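Local coordinates for type IV secretion system protein DotB (Yersinia pseudotuberculosis IP 31758, PDB 6GEF) that probably hydrolyses ATP as a hexameric AAA+ motor of the GSP E family, consistent with powering a type IVb secretion system, at residues L169-C174 with I198-E203; V180-K185 with T192-I197; T319-M324 with D348-L353; L328-K331 with N335-A338; R299-F304 with A311-L316. All blocks are in the same frame, centred on the assembly; numbering follows the deposited sequence.

Interaction 1: residues L169-C174 with I198-E203; sequences LVNQMC and IRYIME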
# COMPACT_ATOMS: atom_id res chain seq x y z
N LEU A 169 25.96 -0.37 -46.91
CA LEU A 169 25.96 -0.30 -45.45
C LEU A 169 24.67 -0.82 -44.85
O LEU A 169 24.69 -1.58 -43.86
CB LEU A 169 26.25 1.13 -44.96
CG LEU A 169 26.33 1.33 -43.47
CD1 LEU A 169 27.26 0.30 -42.81
CD2 LEU A 169 26.82 2.76 -43.17
N VAL A 170 23.54 -0.44 -45.42
CA VAL A 170 22.25 -0.84 -44.85
C VAL A 170 21.99 -2.34 -45.06
O VAL A 170 21.31 -2.96 -44.25
CB VAL A 170 21.10 0.01 -45.42
CG1 VAL A 170 21.45 1.49 -45.34
CG2 VAL A 170 20.78 -0.39 -46.83
N ASN A 171 22.56 -2.91 -46.12
CA ASN A 171 22.60 -4.37 -46.23
C ASN A 171 23.23 -5.01 -44.99
O ASN A 171 22.74 -6.03 -44.50
CB ASN A 171 23.36 -4.77 -47.49
CG ASN A 171 22.57 -4.47 -48.76
OD1 ASN A 171 21.35 -4.34 -48.74
ND2 ASN A 171 23.29 -4.32 -49.87
N GLN A 172 24.30 -4.42 -44.49
CA GLN A 172 24.85 -4.85 -43.21
C GLN A 172 23.84 -4.71 -42.08
O GLN A 172 23.78 -5.53 -41.16
CB GLN A 172 26.13 -4.10 -42.86
CG GLN A 172 27.25 -4.25 -43.88
CD GLN A 172 28.52 -3.55 -43.43
OE1 GLN A 172 28.83 -3.45 -42.26
NE2 GLN A 172 29.28 -3.06 -44.39
N MET A 173 22.99 -3.68 -42.17
CA MET A 173 22.03 -3.37 -41.11
C MET A 173 20.70 -4.13 -41.25
O MET A 173 19.79 -3.89 -40.49
CB MET A 173 21.78 -1.87 -41.07
CG MET A 173 22.98 -1.05 -40.65
SD MET A 173 22.63 0.71 -40.50
CE MET A 173 21.62 0.71 -39.01
N CYS A 174 20.63 -5.06 -42.22
CA CYS A 174 19.45 -5.88 -42.42
C CYS A 174 19.78 -7.36 -42.26
O CYS A 174 19.66 -8.13 -43.22
CB CYS A 174 18.85 -5.61 -43.81
SG CYS A 174 18.32 -3.91 -44.07
N ILE A 198 13.87 0.92 -43.33
CA ILE A 198 12.67 0.10 -43.47
C ILE A 198 12.06 0.27 -44.88
O ILE A 198 11.58 -0.71 -45.46
CB ILE A 198 11.66 0.42 -42.36
CG1 ILE A 198 12.17 -0.09 -41.02
CG2 ILE A 198 10.30 -0.19 -42.67
CD1 ILE A 198 11.32 0.23 -39.82
N ARG A 199 12.05 1.48 -45.42
CA ARG A 199 11.59 1.70 -46.76
C ARG A 199 12.48 0.96 -47.75
O ARG A 199 12.01 0.34 -48.72
CB ARG A 199 11.50 3.18 -47.08
CG ARG A 199 12.73 3.77 -47.75
CD ARG A 199 12.40 5.03 -48.49
NE ARG A 199 11.71 4.79 -49.76
CZ ARG A 199 11.56 5.71 -50.71
NH1 ARG A 199 12.00 6.94 -50.54
NH2 ARG A 199 10.97 5.39 -51.85
N TYR A 200 13.80 1.07 -47.59
CA TYR A 200 14.72 0.24 -48.36
C TYR A 200 14.36 -1.24 -48.26
O TYR A 200 14.28 -1.93 -49.28
CB TYR A 200 16.16 0.47 -47.88
CG TYR A 200 17.18 -0.41 -48.56
CD1 TYR A 200 17.55 -0.19 -49.90
CD2 TYR A 200 17.80 -1.44 -47.86
CE1 TYR A 200 18.47 -0.99 -50.51
CE2 TYR A 200 18.71 -2.28 -48.48
CZ TYR A 200 19.06 -2.04 -49.81
OH TYR A 200 20.02 -2.82 -50.42
N ILE A 201 14.11 -1.71 -47.05
CA ILE A 201 13.79 -3.12 -46.85
C ILE A 201 12.56 -3.51 -47.66
O ILE A 201 12.58 -4.50 -48.41
CB ILE A 201 13.61 -3.45 -45.35
CG1 ILE A 201 14.97 -3.64 -44.69
CG2 ILE A 201 12.74 -4.68 -45.16
CD1 ILE A 201 14.87 -3.97 -43.21
N MET A 202 11.49 -2.74 -47.53
CA MET A 202 10.25 -3.05 -48.26
C MET A 202 10.46 -2.99 -49.78
O MET A 202 9.95 -3.84 -50.50
CB MET A 202 9.15 -2.08 -47.84
CG MET A 202 8.72 -2.17 -46.41
SD MET A 202 7.48 -0.94 -45.97
CE MET A 202 6.03 -1.68 -46.74
N GLU A 203 11.26 -2.03 -50.23
CA GLU A 203 11.33 -1.76 -51.67
C GLU A 203 12.30 -2.70 -52.39
O GLU A 203 12.08 -3.04 -53.54
CB GLU A 203 11.72 -0.31 -51.92
CG GLU A 203 10.63 0.69 -51.63
CD GLU A 203 11.09 2.12 -51.78
OE1 GLU A 203 10.23 3.02 -51.90
OE2 GLU A 203 12.34 2.36 -51.79
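The phenol ring of Tyr200 is the flat group that carries this contact. Over one face lies the CG2 methyl of Val170, 3.3 Å from CE2 of Tyr200 and displaced toward the CD2–CE2 side of the ring. At the edge, near the ring plane, sits OD1 of Asn171. The Asn171 amide is turned 44° from the ring, so the two planes neither stack nor stand square.

The Tyr200 hydroxyl donates a hydrogen bond to Asn171 OD1, with an OH to OD1 distance of 2.6 Å. It meets the carbonyl at a C=O...O angle of 124°, tilted somewhat from the carbonyl plane. With chi1 at 177°, the ring of Tyr200 extends from helix 187-203 to helix 167-172. Val170 and Tyr200 both also touch Leu160 of helix 160-163.

The two partners are the short helix 167-172, just before strand 179-183, and the C-terminal part of helix 187-203. The latter follows the probable Walker A loop of a P-loop NTPase fold. The contact therefore joins the lead-in to the first strand of the nucleotide-binding core to the far end of the helix after the loop.

Deeper in, where helix 167-172 has ended, Cys174 meets Ile201. Its SG lies 3.4 Å from CG1 of Ile201 and 3.6 Å from CD1 of Ile201. This part is apolar and buried, and Cys174 and Ile201 both also touch Thr206. Asn171 lies at the exposed margin of the contact.

Interaction 2: residues V180-K185 with T192-I197; sequences VMVAGK and TTFSSI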
# COMPACT_ATOMS: atom_id res chain seq x y z
N VAL A 180 19.62 -4.90 -34.46
CA VAL A 180 20.30 -3.74 -35.02
C VAL A 180 19.92 -2.53 -34.17
O VAL A 180 18.74 -2.24 -33.97
CB VAL A 180 19.88 -3.52 -36.48
CG1 VAL A 180 20.64 -2.33 -37.08
CG2 VAL A 180 20.14 -4.78 -37.30
N MET A 181 20.94 -1.82 -33.68
CA MET A 181 20.75 -0.68 -32.80
C MET A 181 21.38 0.54 -33.47
O MET A 181 22.54 0.48 -33.92
CB MET A 181 21.41 -0.91 -31.44
CG MET A 181 20.87 -2.14 -30.73
SD MET A 181 22.01 -2.89 -29.51
CE MET A 181 22.16 -1.60 -28.36
N VAL A 182 20.64 1.65 -33.52
CA VAL A 182 21.17 2.95 -33.85
C VAL A 182 21.09 3.80 -32.58
O VAL A 182 20.03 3.96 -31.99
CB VAL A 182 20.43 3.63 -35.02
CG1 VAL A 182 20.23 2.62 -36.15
CG2 VAL A 182 19.12 4.18 -34.58
N ALA A 183 22.22 4.36 -32.17
CA ALA A 183 22.35 5.13 -30.96
C ALA A 183 22.46 6.62 -31.28
O ALA A 183 22.67 7.02 -32.42
CB ALA A 183 23.56 4.68 -30.16
N GLY A 184 22.30 7.43 -30.24
CA GLY A 184 22.45 8.85 -30.35
C GLY A 184 21.74 9.58 -29.25
O GLY A 184 20.84 9.05 -28.61
N LYS A 185 22.16 10.83 -29.03
CA LYS A 185 21.44 11.73 -28.13
C LYS A 185 20.19 12.30 -28.77
O LYS A 185 19.15 12.40 -28.11
CB LYS A 185 22.37 12.83 -27.65
CG LYS A 185 22.52 13.99 -28.63
CD LYS A 185 23.66 14.94 -28.29
CE LYS A 185 23.37 16.36 -28.76
NZ LYS A 185 24.30 17.34 -28.12
N THR A 192 14.61 8.72 -38.47
CA THR A 192 14.79 8.87 -39.90
C THR A 192 15.69 7.77 -40.43
O THR A 192 15.44 7.21 -41.53
CB THR A 192 15.36 10.26 -40.24
OG1 THR A 192 16.73 10.31 -39.91
CG2 THR A 192 14.60 11.32 -39.47
N THR A 193 16.79 7.46 -39.74
CA THR A 193 17.64 6.36 -40.15
C THR A 193 16.84 5.06 -40.28
O THR A 193 16.89 4.38 -41.33
CB THR A 193 18.80 6.19 -39.19
OG1 THR A 193 19.66 7.33 -39.27
CG2 THR A 193 19.58 4.91 -39.47
N PHE A 194 16.10 4.71 -39.23
CA PHE A 194 15.39 3.43 -39.23
C PHE A 194 14.24 3.41 -40.21
O PHE A 194 13.98 2.39 -40.84
CB PHE A 194 14.89 3.10 -37.80
CG PHE A 194 15.83 2.24 -37.01
CD1 PHE A 194 16.63 1.32 -37.61
CD2 PHE A 194 15.93 2.39 -35.64
CE1 PHE A 194 17.50 0.54 -36.88
CE2 PHE A 194 16.79 1.62 -34.88
CZ PHE A 194 17.57 0.69 -35.51
N SER A 195 13.57 4.54 -40.38
CA SER A 195 12.51 4.64 -41.39
C SER A 195 13.08 4.44 -42.77
O SER A 195 12.54 3.68 -43.57
CB SER A 195 11.78 5.98 -41.24
OG SER A 195 12.69 7.06 -41.34
N SER A 196 14.15 5.15 -43.10
CA SER A 196 14.81 4.94 -44.40
C SER A 196 15.19 3.48 -44.58
O SER A 196 14.92 2.89 -45.62
CB SER A 196 16.04 5.85 -44.51
OG SER A 196 15.65 7.20 -44.70
N ILE A 197 15.81 2.89 -43.57
CA ILE A 197 16.22 1.48 -43.66
C ILE A 197 15.00 0.57 -43.92
O ILE A 197 15.09 -0.40 -44.65
CB ILE A 197 17.00 1.04 -42.41
CG1 ILE A 197 18.34 1.76 -42.33
CG2 ILE A 197 17.20 -0.46 -42.42
CD1 ILE A 197 19.27 1.25 -41.25
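Val182 and Phe194 form the tight part of this contact. CG1 of Val182 lies over one face of the Phe194 ring in a CH-pi contact, 3.7 Å from the ring centroid and displaced toward the rim. Its nearest ring atom is CZ of Phe194, at 3.3 Å. The other branch, CG2 of Val182, approaches CE2 of Phe194 at 3.5 Å. The two side chains come from opposite directions, one from the strand and one from the helix.

At the ring edge, near its plane, sits the backbone O of Val180, 3.5 Å from CZ of Phe194. The ring also stacks with Phe285 of the neighbouring strand 284-288.

This is the strand-loop-helix unit of a P-loop NTPase. Strand 179-183 runs into the probable Walker A loop, which includes Gly184, and helix 187-203 then folds back against the sheet. The axes of strand 180-183 and helix 192-197 run at 145° to each other and approach to 9.9 Å, with Val182 and Phe194 between them.

Packing is looser around this pair. CG1 of Val180 reaches CE1 of Phe194 only at 4.3 Å, and CG2 of Thr193 comes to 4.1 Å from CG1 of Val182. The Thr193 hydroxyl has its main polar partner in Gln326 of strand 320-330. Toward the loop the segments diverge, and the partly exposed Lys185 packs on Gly281 of a second subunit.

Interaction 3: residues T319-M324 with D348-L353; sequences TTRFIM and DIREQL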
# COMPACT_ATOMS: atom_id res chain seq x y z
N THR A 319 23.29 -11.59 -29.53
CA THR A 319 22.09 -11.11 -30.18
C THR A 319 22.30 -9.82 -30.96
O THR A 319 21.58 -9.55 -31.93
CB THR A 319 20.96 -10.87 -29.15
OG1 THR A 319 20.93 -11.96 -28.24
CG2 THR A 319 19.64 -10.76 -29.83
N THR A 320 23.29 -9.01 -30.57
CA THR A 320 23.61 -7.81 -31.33
C THR A 320 24.21 -8.17 -32.68
O THR A 320 25.08 -9.03 -32.77
CB THR A 320 24.60 -6.95 -30.54
OG1 THR A 320 24.08 -6.72 -29.21
CG2 THR A 320 24.80 -5.61 -31.24
N ARG A 321 23.71 -7.55 -33.75
CA ARG A 321 24.23 -7.74 -35.08
C ARG A 321 24.95 -6.52 -35.65
O ARG A 321 25.70 -6.66 -36.63
CB ARG A 321 23.11 -8.18 -36.04
CG ARG A 321 23.00 -9.69 -36.21
CD ARG A 321 24.36 -10.37 -36.14
NE ARG A 321 24.56 -11.34 -37.21
CZ ARG A 321 25.17 -11.06 -38.36
NH1 ARG A 321 25.65 -9.83 -38.60
NH2 ARG A 321 25.32 -12.02 -39.28
N PHE A 322 24.75 -5.35 -35.06
CA PHE A 322 25.17 -4.10 -35.69
C PHE A 322 24.79 -2.91 -34.81
O PHE A 322 23.65 -2.82 -34.34
CB PHE A 322 24.51 -3.93 -37.08
CG PHE A 322 25.14 -2.86 -37.90
CD1 PHE A 322 24.86 -1.55 -37.64
CD2 PHE A 322 26.01 -3.16 -38.96
CE1 PHE A 322 25.41 -0.53 -38.41
CE2 PHE A 322 26.55 -2.15 -39.72
CZ PHE A 322 26.26 -0.84 -39.43
N ILE A 323 25.73 -1.99 -34.61
CA ILE A 323 25.54 -0.86 -33.72
C ILE A 323 25.94 0.40 -34.47
O ILE A 323 27.10 0.56 -34.85
CB ILE A 323 26.36 -1.00 -32.41
CG1 ILE A 323 25.92 -2.24 -31.63
CG2 ILE A 323 26.29 0.28 -31.60
CD1 ILE A 323 26.00 -2.11 -30.12
N MET A 324 24.98 1.31 -34.65
CA MET A 324 25.23 2.64 -35.19
C MET A 324 24.93 3.67 -34.11
O MET A 324 23.83 3.74 -33.60
CB MET A 324 24.34 2.89 -36.40
CG MET A 324 24.74 4.12 -37.21
SD MET A 324 23.80 4.29 -38.73
CE MET A 324 24.85 3.42 -39.88
N ASP A 348 33.12 -13.29 -36.07
CA ASP A 348 34.45 -13.04 -35.53
C ASP A 348 34.42 -12.02 -34.37
O ASP A 348 34.96 -12.28 -33.31
CB ASP A 348 35.37 -12.55 -36.65
CG ASP A 348 36.75 -12.20 -36.17
OD1 ASP A 348 37.10 -12.55 -35.04
OD2 ASP A 348 37.51 -11.56 -36.94
N ILE A 349 33.72 -10.93 -34.58
CA ILE A 349 33.64 -9.89 -33.55
C ILE A 349 33.00 -10.47 -32.30
O ILE A 349 33.51 -10.30 -31.18
CB ILE A 349 32.87 -8.65 -34.05
CG1 ILE A 349 33.54 -8.08 -35.30
CG2 ILE A 349 32.78 -7.61 -32.96
CD1 ILE A 349 34.68 -7.16 -35.03
N ARG A 350 31.88 -11.18 -32.46
CA ARG A 350 31.24 -11.82 -31.32
C ARG A 350 32.20 -12.73 -30.52
O ARG A 350 32.39 -12.52 -29.32
CB ARG A 350 30.04 -12.66 -31.79
CG ARG A 350 28.75 -11.89 -31.95
CD ARG A 350 27.89 -12.45 -33.09
NE ARG A 350 26.49 -12.21 -32.87
CZ ARG A 350 25.55 -12.46 -33.78
NH1 ARG A 350 25.89 -12.97 -34.99
NH2 ARG A 350 24.25 -12.21 -33.50
N GLU A 351 32.89 -13.62 -31.24
CA GLU A 351 33.84 -14.50 -30.59
C GLU A 351 34.92 -13.70 -29.84
O GLU A 351 35.25 -14.03 -28.70
CB GLU A 351 34.50 -15.43 -31.60
CG GLU A 351 33.85 -16.82 -31.67
CD GLU A 351 34.68 -17.77 -32.53
OE1 GLU A 351 34.82 -18.97 -32.15
OE2 GLU A 351 35.25 -17.33 -33.59
N GLN A 352 35.39 -12.62 -30.46
CA GLN A 352 36.39 -11.79 -29.81
C GLN A 352 35.86 -11.17 -28.51
O GLN A 352 36.57 -11.12 -27.51
CB GLN A 352 36.87 -10.69 -30.76
CG GLN A 352 38.01 -9.85 -30.18
CD GLN A 352 39.10 -10.66 -29.49
OE1 GLN A 352 38.84 -11.64 -28.80
NE2 GLN A 352 40.33 -10.33 -29.75
N LEU A 353 34.60 -10.74 -28.53
CA LEU A 353 34.03 -10.09 -27.35
C LEU A 353 33.79 -11.09 -26.24
O LEU A 353 34.05 -10.80 -25.06
CB LEU A 353 32.74 -9.35 -27.71
CG LEU A 353 32.90 -7.98 -28.36
CD1 LEU A 353 31.57 -7.52 -28.94
CD2 LEU A 353 33.44 -7.00 -27.34
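Arg321 and Arg350 meet through the flat end of one and the chain of the other. CD of Arg321 lies over one face of the Arg350 guanidinium, 3.2 Å from both NH1 and NH2 of Arg350. Bends at chi2 and chi3 fold the Arg321 chain back (chi2 -34°), bringing CD and NE to the other arginine although its CB points away from the helix. The two guanidinium planes are 73° apart, which rules out a parallel stack.

Among polar atoms, NE of Arg321 is 3.1 Å from NH1 of Arg350. Both are donors, so they form no hydrogen bond. The backbone O of Thr320 is 3.4 Å from NH2 of Arg350, but the angle is too poor for a bond. The Arg350 end is instead held weakly by two carbonyls near the end of helix 306-319: NE by Val317 O and NH2 by Glu318 O.

The contact joins the start of strand 320-330 to helix 347-355, which follows the hairpin partner of that strand. Two like charges lie close together here, which would tend to be unfavourable whatever their exact separation. The carbonyls of Val317 and Glu318 probably offset part of that cost at Arg350.

Interaction 4: residues L328-K331 with N335-A338; sequences LVRK and NLVA
The backbones of 328-331 and 335-338 run antiparallel, with Val329 and Val337 as a hydrogen-bonded pair flanked by the non-hydrogen-bonded pairs Leu328–Ala338 and Arg330–Leu336. Val329 N to Val337 O and Val337 N to Val329 O both measure 2.9 Å, and Lys331 N to Asn335 O, at 2.8 Å, adds a third bond next to the turn.

On one face, Val329 and Val337 lie side by side and point the same way. CG2 of Val329 is 3.4 Å from CG1 of Val337. Each of these methyls sits between its own backbone N and carbonyl carbon, which turns the two toward each other. Val329 also touches Ile390.

This is the turn end of the beta hairpin 320-330 and 336-344, which makes up one edge of the mixed sheet of the ATPase core; 336-344 is its outermost strand within the chain.

The other face carries Leu328, Arg330, Leu336 and Ala338. Leu328 and Leu336 cross at about a right angle, CD1 of Leu328 to CD1 of Leu336 at 3.8 Å. CD2 of Leu328 reaches CB of Ala338 at 4.0 Å. CD2 of Leu336 lies over one face of the Arg330 guanidinium, offset toward its rim, 3.8 Å from NH1 of Arg330. That guanidinium is fixed by hydrogen bonds from NE to Gly334 O and from NH2 to Lys69 O.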
# COMPACT_ATOMS: atom_id res chain seq x y z
N LEU A 328 24.60 14.77 -35.09
CA LEU A 328 24.42 15.84 -36.07
C LEU A 328 25.49 16.89 -35.90
O LEU A 328 25.70 17.39 -34.81
CB LEU A 328 23.02 16.49 -35.92
CG LEU A 328 21.84 15.73 -36.50
CD1 LEU A 328 20.62 16.62 -36.49
CD2 LEU A 328 22.20 15.20 -37.89
N VAL A 329 26.20 17.18 -36.99
CA VAL A 329 27.27 18.17 -37.00
C VAL A 329 26.96 19.23 -38.06
O VAL A 329 26.04 19.10 -38.88
CB VAL A 329 28.64 17.50 -37.26
CG1 VAL A 329 28.97 16.52 -36.14
CG2 VAL A 329 28.68 16.85 -38.59
N ARG A 330 27.71 20.32 -38.02
CA ARG A 330 27.43 21.51 -38.79
C ARG A 330 28.30 21.50 -40.04
O ARG A 330 29.56 21.48 -39.95
CB ARG A 330 27.77 22.76 -37.97
CG ARG A 330 27.14 24.04 -38.49
CD ARG A 330 26.02 24.53 -37.61
NE ARG A 330 24.78 24.77 -38.35
CZ ARG A 330 23.56 24.66 -37.82
NH1 ARG A 330 23.37 24.37 -36.52
NH2 ARG A 330 22.50 24.89 -38.60
N LYS A 331 27.67 21.51 -41.20
CA LYS A 331 28.38 21.68 -42.46
C LYS A 331 28.91 23.11 -42.57
O LYS A 331 28.29 24.06 -42.12
CB LYS A 331 27.47 21.37 -43.64
CG LYS A 331 27.90 20.18 -44.48
CD LYS A 331 27.18 20.15 -45.82
CE LYS A 331 28.12 19.67 -46.93
NZ LYS A 331 27.76 20.02 -48.31
N ASN A 335 24.15 23.70 -43.17
CA ASN A 335 23.17 22.73 -42.77
C ASN A 335 23.74 21.72 -41.80
O ASN A 335 24.95 21.64 -41.60
CB ASN A 335 22.56 22.03 -44.00
CG ASN A 335 21.72 22.97 -44.85
OD1 ASN A 335 21.02 22.52 -45.74
ND2 ASN A 335 21.79 24.28 -44.56
N LEU A 336 22.86 20.91 -41.23
CA LEU A 336 23.27 19.79 -40.38
C LEU A 336 23.44 18.52 -41.24
O LEU A 336 22.70 18.30 -42.19
CB LEU A 336 22.24 19.53 -39.31
CG LEU A 336 22.11 20.58 -38.22
CD1 LEU A 336 20.89 20.30 -37.32
CD2 LEU A 336 23.38 20.64 -37.38
N VAL A 337 24.46 17.74 -40.90
CA VAL A 337 24.68 16.46 -41.53
C VAL A 337 24.83 15.40 -40.41
O VAL A 337 25.31 15.69 -39.32
CB VAL A 337 25.93 16.44 -42.45
CG1 VAL A 337 27.22 16.52 -41.62
CG2 VAL A 337 25.94 15.21 -43.33
N ALA A 338 24.41 14.17 -40.74
CA ALA A 338 24.51 13.06 -39.82
C ALA A 338 25.87 12.38 -40.00
O ALA A 338 26.11 11.72 -41.01
CB ALA A 338 23.38 12.07 -40.09

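Interaction 5: residues R299-F304 with A311-L316; sequences RLISRF and AAIYDL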
# COMPACT_ATOMS: atom_id res chain seq x y z
N ARG A 299 26.04 1.06 -21.56
CA ARG A 299 24.78 1.49 -21.03
C ARG A 299 23.83 0.31 -20.88
O ARG A 299 23.14 0.15 -19.86
CB ARG A 299 24.16 2.57 -21.94
CG ARG A 299 22.69 2.89 -21.65
CD ARG A 299 22.49 4.37 -21.40
NE ARG A 299 21.26 4.65 -20.70
CZ ARG A 299 20.06 4.77 -21.26
NH1 ARG A 299 19.91 4.58 -22.58
NH2 ARG A 299 19.00 5.04 -20.49
N LEU A 300 23.72 -0.52 -21.91
CA LEU A 300 22.87 -1.71 -21.83
C LEU A 300 23.36 -2.63 -20.73
O LEU A 300 22.55 -3.20 -19.98
CB LEU A 300 22.83 -2.42 -23.18
CG LEU A 300 22.26 -1.66 -24.36
CD1 LEU A 300 22.28 -2.55 -25.58
CD2 LEU A 300 20.88 -1.11 -24.00
N ILE A 301 24.67 -2.82 -20.62
CA ILE A 301 25.21 -3.71 -19.59
C ILE A 301 24.89 -3.20 -18.19
O ILE A 301 24.64 -3.99 -17.29
CB ILE A 301 26.73 -3.92 -19.81
CG1 ILE A 301 26.96 -4.91 -20.95
CG2 ILE A 301 27.43 -4.36 -18.53
CD1 ILE A 301 28.39 -4.85 -21.47
N SER A 302 24.90 -1.87 -18.02
CA SER A 302 24.71 -1.30 -16.69
C SER A 302 23.36 -1.72 -16.08
O SER A 302 23.24 -1.84 -14.88
CB SER A 302 24.83 0.22 -16.74
OG SER A 302 23.76 0.79 -17.48
N ARG A 303 22.37 -1.95 -16.94
CA ARG A 303 21.02 -2.19 -16.45
C ARG A 303 20.87 -3.49 -15.70
O ARG A 303 19.86 -3.70 -15.03
CB ARG A 303 20.01 -2.10 -17.61
CG ARG A 303 19.42 -0.69 -17.77
CD ARG A 303 20.21 0.12 -18.76
NE ARG A 303 21.14 1.01 -18.08
CZ ARG A 303 20.83 2.22 -17.61
NH1 ARG A 303 19.59 2.69 -17.69
NH2 ARG A 303 21.74 2.95 -17.02
N PHE A 304 21.83 -4.38 -15.82
CA PHE A 304 21.79 -5.70 -15.18
C PHE A 304 22.68 -5.70 -13.94
O PHE A 304 23.74 -5.14 -13.93
CB PHE A 304 22.26 -6.79 -16.15
CG PHE A 304 21.40 -6.90 -17.39
CD1 PHE A 304 20.25 -7.66 -17.39
CD2 PHE A 304 21.75 -6.23 -18.54
CE1 PHE A 304 19.48 -7.78 -18.53
CE2 PHE A 304 20.98 -6.32 -19.67
CZ PHE A 304 19.85 -7.10 -19.67
N ALA A 311 25.40 -13.51 -17.86
CA ALA A 311 24.35 -13.95 -18.78
C ALA A 311 23.93 -12.79 -19.68
O ALA A 311 23.77 -12.97 -20.89
CB ALA A 311 23.16 -14.49 -17.99
N ALA A 312 23.73 -11.61 -19.11
CA ALA A 312 23.27 -10.48 -19.89
C ALA A 312 24.31 -10.08 -20.92
O ALA A 312 23.96 -9.67 -22.04
CB ALA A 312 22.91 -9.30 -18.98
N ILE A 313 25.58 -10.14 -20.58
CA ILE A 313 26.63 -9.84 -21.54
C ILE A 313 26.66 -10.86 -22.65
O ILE A 313 26.82 -10.51 -23.82
CB ILE A 313 28.00 -9.69 -20.81
CG1 ILE A 313 28.01 -8.42 -19.97
CG2 ILE A 313 29.14 -9.65 -21.79
CD1 ILE A 313 29.22 -8.26 -19.12
N TYR A 314 26.57 -12.13 -22.32
CA TYR A 314 26.57 -13.19 -23.33
C TYR A 314 25.39 -13.01 -24.30
O TYR A 314 25.58 -12.92 -25.52
CB TYR A 314 26.53 -14.55 -22.68
CG TYR A 314 26.54 -15.69 -23.69
CD1 TYR A 314 25.39 -16.06 -24.37
CD2 TYR A 314 27.70 -16.43 -23.91
CE1 TYR A 314 25.40 -17.10 -25.26
CE2 TYR A 314 27.72 -17.46 -24.82
CZ TYR A 314 26.56 -17.79 -25.50
OH TYR A 314 26.55 -18.84 -26.40
N ASP A 315 24.18 -12.92 -23.77
CA ASP A 315 23.03 -12.66 -24.61
C ASP A 315 23.22 -11.40 -25.46
O ASP A 315 22.91 -11.39 -26.65
CB ASP A 315 21.75 -12.53 -23.75
CG ASP A 315 21.06 -13.86 -23.54
OD1 ASP A 315 21.19 -14.73 -24.41
OD2 ASP A 315 20.37 -14.05 -22.54
N LEU A 316 23.73 -10.34 -24.85
CA LEU A 316 23.87 -9.07 -25.58
C LEU A 316 24.85 -9.17 -26.72
O LEU A 316 24.60 -8.62 -27.79
CB LEU A 316 24.26 -7.96 -24.59
CG LEU A 316 24.40 -6.57 -25.17
CD1 LEU A 316 25.56 -6.54 -26.11
CD2 LEU A 316 23.12 -6.15 -25.86
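Phe304 lays its ring flat against Ala312. CB of Ala312 stands over the middle of one ring face, 3.3 Å from the centroid and 14° off the normal, in a CH-pi contact. CG of Phe304 is anti to its own carbonyl carbon (chi1 -61°), and chi2 of -85° turns the ring face to the alanine. The methyl of Ala312 is what helix 306-319 presents to the ring.

Further along, Ile301 and Ile313 meet through their CG1 branches, 3.8 Å apart at CG1 of each. The two side chains cross obliquely, and both also touch Val362 of helix 362-372.

Helix 293-302 and the residues just after it pack on helix 306-319, which follows after a short connection. The hydrophobic side of the contact is continued by helix 268-280, where Phe275 touches Leu316 and Ile271 touches Leu300.

Leu300 and Leu316 cross at about a right angle. CD1 of Leu300 lies 3.7 Å from CD2 of Leu316. Arg299 and Arg303, which take no part in this packing, form salt bridges with Asp315 of a second subunit. Asp315 of this chain pairs with Arg397 of a third subunit.

In the fold
From the N terminus, interaction 1 comes first, closing a loop from helix 167-172 to the end of helix 187-203. Interaction 2 is nested inside it and uses the same helix; Met173 bridges the two by packing on Ile197. Interaction 5 follows in series and closes the short turn between helices 293-302 and 306-319. Helix 306-319 leads directly into strand 320-330, where interaction 3 opens. Interaction 4, the hairpin end, is nested within the loop that interaction 3 closes. Strands 179-183 and 320-330 are sheet neighbours, which ties interactions 2, 3 and 4 to one sheet. None of the loops cross.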